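Local coordinates for protein putative oxidoreductase (Gluconobacter oxydans, PDB 3WJ7) that probably works as a short-chain dehydrogenase/reductase that reduces carbonyl substrates with a nicotinamide coenzyme, at residues Tyr123-Ser126 / Val127-Gly131; Asn216-Val220 / Asp221-Glu225; Ile247-Gly250 / Asp251-Arg254; Trp283-Gly287 / Phe288-Pro292. One frame throughout, in Å; residues are numbered along the deposited sequence.

Interaction 1: Tyr123-Ser126 / Val127-Gly131; sequences YCSS and VAALG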
loop_
_atom_site.group_PDB
_atom_site.type_symbol
_atom_site.label_atom_id
_atom_site.label_comp_id
_atom_site.label_asym_id
_atom_site.label_seq_id
_atom_site.Cartn_x
_atom_site.Cartn_y
_atom_site.Cartn_z
ATOM N N TYR A 123 13.634 11.579 21.706
ATOM C CA TYR A 123 13.014 11.102 20.521
ATOM C C TYR A 123 12.660 12.257 19.595
ATOM O O TYR A 123 11.907 13.193 19.978
ATOM C CB TYR A 123 11.768 10.310 20.855
ATOM C CG TYR A 123 11.068 9.881 19.589
ATOM C CD1 TYR A 123 11.735 9.126 18.636
ATOM C CD2 TYR A 123 9.791 10.299 19.314
ATOM C CE1 TYR A 123 11.124 8.741 17.460
ATOM C CE2 TYR A 123 9.158 9.923 18.146
ATOM C CZ TYR A 123 9.838 9.144 17.231
ATOM O OH TYR A 123 9.223 8.778 16.099
ATOM N N CYS A 124 13.188 12.183 18.367
ATOM C CA CYS A 124 12.881 13.187 17.372
ATOM C C CYS A 124 11.644 12.812 16.642
ATOM O O CYS A 124 11.592 11.798 15.966
ATOM C CB CYS A 124 14.022 13.405 16.416
ATOM S SG CYS A 124 13.866 15.011 15.546
ATOM N N SER A 125 10.606 13.619 16.780
ATOM C CA SER A 125 9.351 13.297 16.117
ATOM C C SER A 125 9.057 14.440 15.192
ATOM O O SER A 125 9.965 14.917 14.555
ATOM C CB SER A 125 8.295 13.112 17.170
ATOM O OG SER A 125 6.993 13.270 16.702
ATOM N N SER A 126 7.846 14.954 15.091
ATOM C CA SER A 126 7.683 16.042 14.136
ATOM C C SER A 126 6.360 16.681 14.343
ATOM O O SER A 126 5.456 16.062 14.926
ATOM C CB SER A 126 7.812 15.514 12.705
ATOM O OG SER A 126 7.081 16.300 11.796
ATOM N N VAL A 127 6.215 17.920 13.872
ATOM C CA VAL A 127 4.877 18.519 13.919
ATOM C C VAL A 127 3.855 17.693 13.115
ATOM O O VAL A 127 2.638 17.842 13.338
ATOM C CB VAL A 127 4.834 19.991 13.479
ATOM C CG1 VAL A 127 5.625 20.840 14.450
ATOM C CG2 VAL A 127 5.305 20.167 12.028
ATOM N N ALA A 128 4.325 16.817 12.205
ATOM C CA ALA A 128 3.378 16.006 11.421
ATOM C C ALA A 128 2.594 15.029 12.302
ATOM O O ALA A 128 1.508 14.629 11.969
ATOM C CB ALA A 128 4.079 15.306 10.284
ATOM N N ALA A 129 3.153 14.661 13.437
ATOM C CA ALA A 129 2.441 13.881 14.445
ATOM C C ALA A 129 1.415 14.659 15.262
ATOM O O ALA A 129 0.708 14.051 16.091
ATOM C CB ALA A 129 3.440 13.217 15.387
ATOM N N LEU A 130 1.332 15.981 15.083
ATOM C CA LEU A 130 0.534 16.793 16.017
ATOM C C LEU A 130 -0.815 17.217 15.433
ATOM O O LEU A 130 -1.087 16.948 14.265
ATOM C CB LEU A 130 1.299 18.023 16.462
ATOM C CG LEU A 130 2.635 17.825 17.174
ATOM C CD1 LEU A 130 3.074 19.139 17.755
ATOM C CD2 LEU A 130 2.594 16.808 18.263
ATOM N N GLY A 131 -1.662 17.862 16.246
ATOM C CA GLY A 131 -3.010 18.267 15.813
ATOM C C GLY A 131 -3.000 19.625 15.135
ATOM O O GLY A 131 -2.029 20.350 15.254
#

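Interaction 2: Asn216-Val220 / Asp221-Glu225; sequences NIVHV and DDVAE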
loop_
_atom_site.group_PDB
_atom_site.type_symbol
_atom_site.label_atom_id
_atom_site.label_comp_id
_atom_site.label_asym_id
_atom_site.label_seq_id
_atom_site.Cartn_x
_atom_site.Cartn_y
_atom_site.Cartn_z
ATOM N N ASN A 216 5.586 26.090 8.743
ATOM C CA ASN A 216 6.420 26.686 9.731
ATOM C C ASN A 216 7.812 26.247 9.359
ATOM O O ASN A 216 8.081 25.041 9.337
ATOM C CB ASN A 216 6.042 26.098 11.081
ATOM C CG ASN A 216 6.803 26.702 12.247
ATOM O OD1 ASN A 216 8.028 26.624 12.327
ATOM N ND2 ASN A 216 6.060 27.241 13.192
ATOM N N ILE A 217 8.690 27.221 9.106
ATOM C CA ILE A 217 10.099 26.983 8.794
ATOM C C ILE A 217 11.028 27.273 9.971
ATOM O O ILE A 217 10.791 28.195 10.752
ATOM C CB ILE A 217 10.498 27.737 7.520
ATOM C CG1 ILE A 217 9.975 26.891 6.355
ATOM C CG2 ILE A 217 12.013 27.879 7.392
ATOM C CD1 ILE A 217 9.773 27.662 5.109
ATOM N N VAL A 218 12.071 26.462 10.099
ATOM C CA VAL A 218 12.927 26.506 11.244
ATOM C C VAL A 218 14.310 26.198 10.798
ATOM O O VAL A 218 14.514 25.285 10.017
ATOM C CB VAL A 218 12.521 25.462 12.306
ATOM C CG1 VAL A 218 12.511 24.035 11.726
ATOM C CG2 VAL A 218 13.428 25.578 13.511
ATOM N N HIS A 219 15.271 26.971 11.285
ATOM C CA HIS A 219 16.646 26.732 10.926
ATOM C C HIS A 219 17.012 25.344 11.441
ATOM O O HIS A 219 16.682 24.998 12.568
ATOM C CB HIS A 219 17.565 27.803 11.523
ATOM C CG HIS A 219 18.869 27.921 10.814
ATOM N ND1 HIS A 219 19.807 26.908 10.821
ATOM C CD2 HIS A 219 19.372 28.904 10.033
ATOM C CE1 HIS A 219 20.830 27.260 10.056
ATOM N NE2 HIS A 219 20.595 28.469 9.574
ATOM N N VAL A 220 17.666 24.559 10.594
ATOM C CA VAL A 220 18.137 23.221 10.930
ATOM C C VAL A 220 19.039 23.237 12.159
ATOM O O VAL A 220 18.983 22.324 12.996
ATOM C CB VAL A 220 18.846 22.543 9.725
ATOM C CG1 VAL A 220 20.232 23.119 9.503
ATOM C CG2 VAL A 220 18.979 21.047 9.930
ATOM N N ASP A 221 19.856 24.280 12.284
ATOM C CA ASP A 221 20.770 24.414 13.454
ATOM C C ASP A 221 20.010 24.746 14.730
ATOM O O ASP A 221 20.466 24.481 15.825
ATOM C CB ASP A 221 21.879 25.424 13.165
ATOM C CG ASP A 221 22.903 24.886 12.140
ATOM O OD1 ASP A 221 23.150 23.672 12.165
ATOM O OD2 ASP A 221 23.460 25.654 11.313
ATOM N N ASP A 222 18.821 25.295 14.573
ATOM C CA ASP A 222 17.997 25.589 15.710
ATOM C C ASP A 222 17.283 24.364 16.168
ATOM O O ASP A 222 17.130 24.197 17.368
ATOM C CB ASP A 222 17.019 26.710 15.409
ATOM C CG ASP A 222 17.700 28.034 15.358
ATOM O OD1 ASP A 222 18.753 28.172 16.014
ATOM O OD2 ASP A 222 17.235 28.925 14.632
ATOM N N VAL A 223 16.853 23.513 15.227
ATOM C CA VAL A 223 16.347 22.201 15.572
ATOM C C VAL A 223 17.394 21.457 16.389
ATOM O O VAL A 223 17.088 20.870 17.445
ATOM C CB VAL A 223 16.075 21.378 14.303
ATOM C CG1 VAL A 223 15.785 19.911 14.631
ATOM C CG2 VAL A 223 14.931 22.000 13.534
ATOM N N ALA A 224 18.621 21.472 15.862
ATOM C CA ALA A 224 19.731 20.763 16.465
ATOM C C ALA A 224 19.959 21.220 17.897
ATOM O O ALA A 224 20.051 20.407 18.833
ATOM C CB ALA A 224 21.001 20.915 15.620
ATOM N N GLU A 225 20.029 22.527 18.075
ATOM C CA GLU A 225 20.331 23.095 19.366
ATOM C C GLU A 225 19.191 22.690 20.299
ATOM O O GLU A 225 19.422 22.249 21.447
ATOM C CB GLU A 225 20.480 24.626 19.227
ATOM C CG GLU A 225 20.426 25.445 20.525
ATOM C CD GLU A 225 21.593 25.242 21.521
ATOM O OE1 GLU A 225 22.650 24.631 21.183
ATOM O OE2 GLU A 225 21.435 25.731 22.669
#

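Interaction 3: Ile247-Gly250 / Asp251-Arg254; sequences IMLG and DLFR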
loop_
_atom_site.group_PDB
_atom_site.type_symbol
_atom_site.label_atom_id
_atom_site.label_comp_id
_atom_site.label_asym_id
_atom_site.label_seq_id
_atom_site.Cartn_x
_atom_site.Cartn_y
_atom_site.Cartn_z
ATOM N N ILE A 247 4.764 30.764 8.088
ATOM C CA ILE A 247 4.894 31.498 6.850
ATOM C C ILE A 247 4.062 30.861 5.723
ATOM O O ILE A 247 3.908 29.655 5.659
ATOM C CB ILE A 247 6.390 31.718 6.491
ATOM C CG1 ILE A 247 6.542 32.890 5.476
ATOM C CG2 ILE A 247 7.036 30.411 6.051
ATOM C CD1 ILE A 247 7.938 33.151 4.921
ATOM N N MET A 248 3.466 31.687 4.878
ATOM C CA MET A 248 2.728 31.169 3.744
ATOM C C MET A 248 3.750 30.844 2.668
ATOM O O MET A 248 4.843 31.399 2.661
ATOM C CB MET A 248 1.680 32.166 3.221
ATOM C CG MET A 248 0.594 32.594 4.224
ATOM S SD MET A 248 -0.571 31.352 4.829
ATOM C CE MET A 248 -1.103 30.455 3.355
ATOM N N LEU A 249 3.408 29.917 1.784
ATOM C CA LEU A 249 4.362 29.412 0.822
ATOM C C LEU A 249 4.710 30.532 -0.186
ATOM O O LEU A 249 5.859 30.669 -0.615
ATOM C CB LEU A 249 3.788 28.147 0.169
ATOM C CG LEU A 249 4.684 27.154 -0.564
ATOM C CD1 LEU A 249 5.902 26.716 0.239
ATOM C CD2 LEU A 249 3.885 25.921 -0.980
ATOM N N GLY A 250 3.709 31.348 -0.535
ATOM C CA GLY A 250 3.901 32.507 -1.410
ATOM C C GLY A 250 4.936 33.473 -0.835
ATOM O O GLY A 250 5.831 33.959 -1.567
ATOM N N ASP A 251 4.842 33.720 0.473
ATOM C CA ASP A 251 5.768 34.622 1.153
ATOM C C ASP A 251 7.170 34.055 1.164
ATOM O O ASP A 251 8.130 34.770 0.908
ATOM C CB ASP A 251 5.294 34.933 2.572
ATOM C CG ASP A 251 4.004 35.747 2.590
ATOM O OD1 ASP A 251 3.766 36.536 1.646
ATOM O OD2 ASP A 251 3.209 35.581 3.541
ATOM N N LEU A 252 7.270 32.767 1.455
ATOM C CA LEU A 252 8.511 32.039 1.332
ATOM C C LEU A 252 9.179 32.245 -0.028
ATOM O O LEU A 252 10.369 32.556 -0.090
ATOM C CB LEU A 252 8.282 30.536 1.556
ATOM C CG LEU A 252 9.560 29.701 1.499
ATOM C CD1 LEU A 252 10.574 30.152 2.554
ATOM C CD2 LEU A 252 9.245 28.223 1.659
ATOM N N PHE A 253 8.410 32.051 -1.102
ATOM C CA PHE A 253 8.918 32.206 -2.466
ATOM C C PHE A 253 9.254 33.655 -2.817
ATOM O O PHE A 253 10.263 33.893 -3.467
ATOM C CB PHE A 253 7.975 31.592 -3.493
ATOM C CG PHE A 253 7.854 30.106 -3.387
ATOM C CD1 PHE A 253 6.614 29.492 -3.540
ATOM C CD2 PHE A 253 8.985 29.316 -3.160
ATOM C CE1 PHE A 253 6.501 28.117 -3.446
ATOM C CE2 PHE A 253 8.880 27.954 -3.046
ATOM C CZ PHE A 253 7.634 27.345 -3.193
ATOM N N ARG A 254 8.439 34.601 -2.351
ATOM C CA ARG A 254 8.857 36.014 -2.297
ATOM C C ARG A 254 10.285 36.206 -1.723
ATOM O O ARG A 254 11.117 36.838 -2.384
ATOM C CB ARG A 254 7.834 36.881 -1.540
ATOM C CG ARG A 254 6.684 37.363 -2.422
ATOM C CD ARG A 254 5.427 37.775 -1.643
ATOM N NE ARG A 254 4.252 37.069 -2.176
ATOM C CZ ARG A 254 3.037 37.051 -1.626
ATOM N NH1 ARG A 254 2.785 37.730 -0.510
ATOM N NH2 ARG A 254 2.059 36.351 -2.206
HETATM O O HOH W 1 2.854 34.350 5.807
#

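Interaction 4: Trp283-Gly287 / Phe288-Pro292; sequences WLARG and FGIEP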
loop_
_atom_site.group_PDB
_atom_site.type_symbol
_atom_site.label_atom_id
_atom_site.label_comp_id
_atom_site.label_asym_id
_atom_site.label_seq_id
_atom_site.Cartn_x
_atom_site.Cartn_y
_atom_site.Cartn_z
ATOM N N TRP A 283 -15.288 10.758 -8.307
ATOM C CA TRP A 283 -16.069 10.112 -9.373
ATOM C C TRP A 283 -15.326 9.056 -10.176
ATOM O O TRP A 283 -15.889 8.014 -10.463
ATOM C CB TRP A 283 -16.844 11.107 -10.249
ATOM C CG TRP A 283 -18.076 11.523 -9.486
ATOM C CD1 TRP A 283 -18.304 12.741 -8.917
ATOM C CD2 TRP A 283 -19.202 10.684 -9.100
ATOM N NE1 TRP A 283 -19.505 12.733 -8.230
ATOM C CE2 TRP A 283 -20.079 11.489 -8.327
ATOM C CE3 TRP A 283 -19.564 9.341 -9.353
ATOM C CZ2 TRP A 283 -21.298 11.001 -7.799
ATOM C CZ3 TRP A 283 -20.792 8.851 -8.823
ATOM C CH2 TRP A 283 -21.629 9.685 -8.058
ATOM N N LEU A 284 -14.063 9.313 -10.507
ATOM C CA LEU A 284 -13.221 8.301 -11.145
ATOM C C LEU A 284 -13.131 7.033 -10.310
ATOM O O LEU A 284 -13.500 5.957 -10.796
ATOM C CB LEU A 284 -11.825 8.832 -11.478
ATOM C CG LEU A 284 -11.862 9.912 -12.578
ATOM C CD1 LEU A 284 -10.496 10.567 -12.747
ATOM C CD2 LEU A 284 -12.387 9.365 -13.895
ATOM N N ALA A 285 -12.687 7.151 -9.059
ATOM C CA ALA A 285 -12.659 5.975 -8.186
ATOM C C ALA A 285 -13.994 5.246 -8.102
ATOM O O ALA A 285 -14.007 4.008 -8.224
ATOM C CB ALA A 285 -12.170 6.311 -6.817
ATOM N N ARG A 286 -15.110 5.973 -7.930
ATOM C CA ARG A 286 -16.401 5.282 -7.876
ATOM C C ARG A 286 -16.650 4.518 -9.152
ATOM O O ARG A 286 -16.978 3.350 -9.100
ATOM C CB ARG A 286 -17.569 6.189 -7.579
ATOM C CG ARG A 286 -18.726 5.396 -7.007
ATOM C CD ARG A 286 -19.874 6.277 -6.535
ATOM N NE ARG A 286 -19.624 6.859 -5.208
ATOM C CZ ARG A 286 -19.332 8.137 -4.965
ATOM N NH1 ARG A 286 -19.227 9.034 -5.945
ATOM N NH2 ARG A 286 -19.144 8.523 -3.713
ATOM N N GLY A 287 -16.442 5.176 -10.293
ATOM C CA GLY A 287 -16.652 4.593 -11.620
ATOM C C GLY A 287 -15.829 3.352 -11.917
ATOM O O GLY A 287 -16.265 2.483 -12.696
ATOM N N PHE A 288 -14.666 3.267 -11.271
ATOM C CA PHE A 288 -13.711 2.186 -11.446
ATOM C C PHE A 288 -13.791 1.179 -10.361
ATOM O O PHE A 288 -13.024 0.217 -10.400
ATOM C CB PHE A 288 -12.272 2.706 -11.462
ATOM C CG PHE A 288 -11.841 3.191 -12.809
ATOM C CD1 PHE A 288 -11.772 2.296 -13.908
ATOM C CD2 PHE A 288 -11.547 4.535 -13.021
ATOM C CE1 PHE A 288 -11.392 2.762 -15.169
ATOM C CE2 PHE A 288 -11.167 4.998 -14.277
ATOM C CZ PHE A 288 -11.086 4.119 -15.354
ATOM N N GLY A 289 -14.697 1.386 -9.398
ATOM C CA GLY A 289 -14.799 0.569 -8.157
ATOM C C GLY A 289 -13.531 0.472 -7.309
ATOM O O GLY A 289 -13.244 -0.586 -6.768
ATOM N N ILE A 290 -12.747 1.553 -7.207
ATOM C CA ILE A 290 -11.560 1.539 -6.352
ATOM C C ILE A 290 -11.687 2.590 -5.248
ATOM O O ILE A 290 -12.716 3.251 -5.154
ATOM C CB ILE A 290 -10.241 1.723 -7.138
ATOM C CG1 ILE A 290 -10.222 3.074 -7.848
ATOM C CG2 ILE A 290 -10.040 0.559 -8.092
ATOM C CD1 ILE A 290 -8.873 3.489 -8.364
ATOM N N GLU A 291 -10.664 2.711 -4.403
ATOM C CA GLU A 291 -10.656 3.715 -3.340
ATOM C C GLU A 291 -9.991 4.938 -3.873
ATOM O O GLU A 291 -8.927 4.857 -4.479
ATOM C CB GLU A 291 -9.918 3.239 -2.084
ATOM C CG GLU A 291 -10.825 2.506 -1.094
ATOM C CD GLU A 291 -10.241 2.418 0.319
ATOM O OE1 GLU A 291 -9.920 3.487 0.914
ATOM O OE2 GLU A 291 -10.127 1.276 0.843
ATOM N N PRO A 292 -10.625 6.091 -3.669
ATOM C CA PRO A 292 -9.964 7.327 -4.107
ATOM C C PRO A 292 -8.813 7.638 -3.176
ATOM O O PRO A 292 -8.911 7.363 -2.004
ATOM C CB PRO A 292 -11.056 8.384 -4.001
ATOM C CG PRO A 292 -12.110 7.778 -3.121
ATOM C CD PRO A 292 -11.994 6.287 -3.171
#

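Interaction 1: Tyr123-Ser126 / Val127-Gly131
S126 turns its hydroxyl forward onto the residue two places on, A128, and this grip shapes the turn by which the chain leaves strand 120-124. From CB, which sits beside the peptide N of V127, the side chain runs to OG, turned to lie anti to its own N and next to the carbonyl carbon (chi1 152°). That torsion sends the oxygen along the onward course of the chain, where it accepts the N-H of A128 at 2.8 Å (A128 N to S126 OG) in an almost straight bond of 172°. The methyl CB of A128 closes in beside the same oxygen, 3.5 Å from S126 OG. The main-chain carbonyl of S126 works alongside its side chain: A129 N donates to S126 O at 3.1 Å, coming from above the carbonyl plane, not along a lone pair. Each of two successive N-H groups therefore finds an oxygen of one serine. A129 in turn directs its CB back to S125, with CB 3.8 Å from S125 OG. That hydroxyl is held by E162 of helix 153-172, so A129 meets an oxygen already engaged elsewhere. V127 O then accepts from L130 N, which carries the short 3-10 segment 127-129 to its end. The side chain of S126 lies about 5 Å from a bound mercury ion, and A128 packs on Y154. A serine bonding ahead through both side chain and main chain is an ST motif, placed here after a central parallel strand of the Rossmann-like fold, where short-chain dehydrogenases commonly carry their active-site serine.

Interaction 2: Asn216-Val220 / Asp221-Glu225
H219 caps the start of helix 220-233 by accepting the N-H of D221 on its ring nitrogen, with D221 N 3.0 Å from H219 ND1. The donor arrives at the ring edge and lies in the ring plane. With CG set anti to the backbone N (chi1 -159°), the imidazole swings forward beside the first turn. The D221 side chain runs alongside it in the same direction, ring and carboxylate planes only 24° apart, and D221 OD2 comes to 3.3 Å from H219 CE1. The carbonyl of H219 takes two more donors: V223 N at 3.1 Å from H219 O, in the carbonyl plane, and D222 N, which comes from well above that plane. At the next residue A224 N bonds to V220 O and the regular helical pattern is under way. Histidine thus fills the N-cap position in the HVDDVA sequence, a stretch that recurs in extended short-chain dehydrogenases where a strand of the core sheet gives way to a helix. Strand 216-219 and helix 221-225 meet at 74°, and in the angle V218 crosses V223 at about a right angle, V218 CG1 lying 3.6 Å from V223 CG2. Further out, D330 bonds to H219 NE2 and fixes the rotation of the ring; with ND1 accepting, the proton of a neutral imidazole would be on NE2, facing that carboxylate. D222, whose OD2 lies 3.3 Å from H219 CB, is held through OD1 by a salt bridge to R322. Helix 24-35 covers another side of the turn, with F24 on V220 and V25 on V223.

Interaction 3: Ile247-Gly250 / Asp251-Arg254
With L249 CG trans to its own N (chi1 -162°) and F253 CG trans to its carbonyl carbon (chi1 -66°), the two side chains run alongside each other. L249 CG then reaches 3.5 Å from F253 CE1, and L249 CD1 also meets L252 CD2. On another flank of the turn, I247 extends from the end of strand 239-248 to place CD1 3.6 Å from L252 N, with its CG1 against D251 CB. The turn itself is regular helix: M248 O accepts from L252 N at 3.0 Å in the carbonyl plane, and L249 O and G250 O accept from F253 N and R254 N. R254 folds back so that a face of its guanidinium lies over G250 C. Y210 meets the F253 ring edge-to-face, and E212 takes the N-H of G250. M248 is the N-cap residue, and a water accepts from M248 N and donates to D251 OD2 (2.6 Å). Through it D251 makes the N3-to-N-cap half of a capping box; methionine cannot supply the reciprocal side-chain bond. The other oxygen, D251 OD1, forms a salt bridge with R254 NH1 at 2.7 Å. Gripped at both oxygens beside a helix N terminus, the carboxylate is probably stabilised as an anion.

Interaction 4: Trp283-Gly287 / Phe288-Pro292
The ring of F288 lies obliquely against the last turn of helix 275-288, its CD2 3.3 Å from L284 O. Two other flat groups meet earlier in the helix: R286 NH1 lies over one face of the W283 indole, displaced toward its rim, while W283 CD2 stands at the edge of the guanidinium, in its plane. Just past F288 the helix ends in a Schellman motif. G289 is the first residue to leave helical angles, and its positive phi (56°) reverses the chain so that two N-H groups point back into the last turn. I290 N donates to A285 O at 2.9 Å, and within this wider bond G289 N reaches R286 O at 3.0 Å from above the carbonyl plane. F288 N still makes the helical bond to L284 O, with only a weak second one to A285 O. The reversal brings on the apolar contact that often accompanies the motif, with I290 folding its CG1 onto A285. Another copy of the protein packs against this end: its S302 bonds to F288 O, its V294 touches F288 and I290, and its Y210 lies on W283, which makes the helix end part of a subunit interface. Beyond I290 the chain comes back past the helix, and the ring of P292 settles on the same alanine methyl, P292 CD lying 3.7 Å from A285 CB.

How the interactions relate
Each interaction joins neighbouring pieces of chain at a turn or helix end, so the four follow in series and none nests or crosses. Interaction 1 turns the chain out of strand 120-124, and interaction 2 leads strand 214-219 into helix 220-233; both serve the same sheet, their centres about 14 Å apart without touching. The chain returns through strand 239-248, antiparallel neighbour of 214-219, to interaction 3 at the start of helix 249-259. Interactions 2 and 3 meet directly, I217 CD1 packing 3.5 Å from L252 CD2. Interaction 4 ends helix 275-288, its centre about 41 Å from that of interaction 2, beside another subunit.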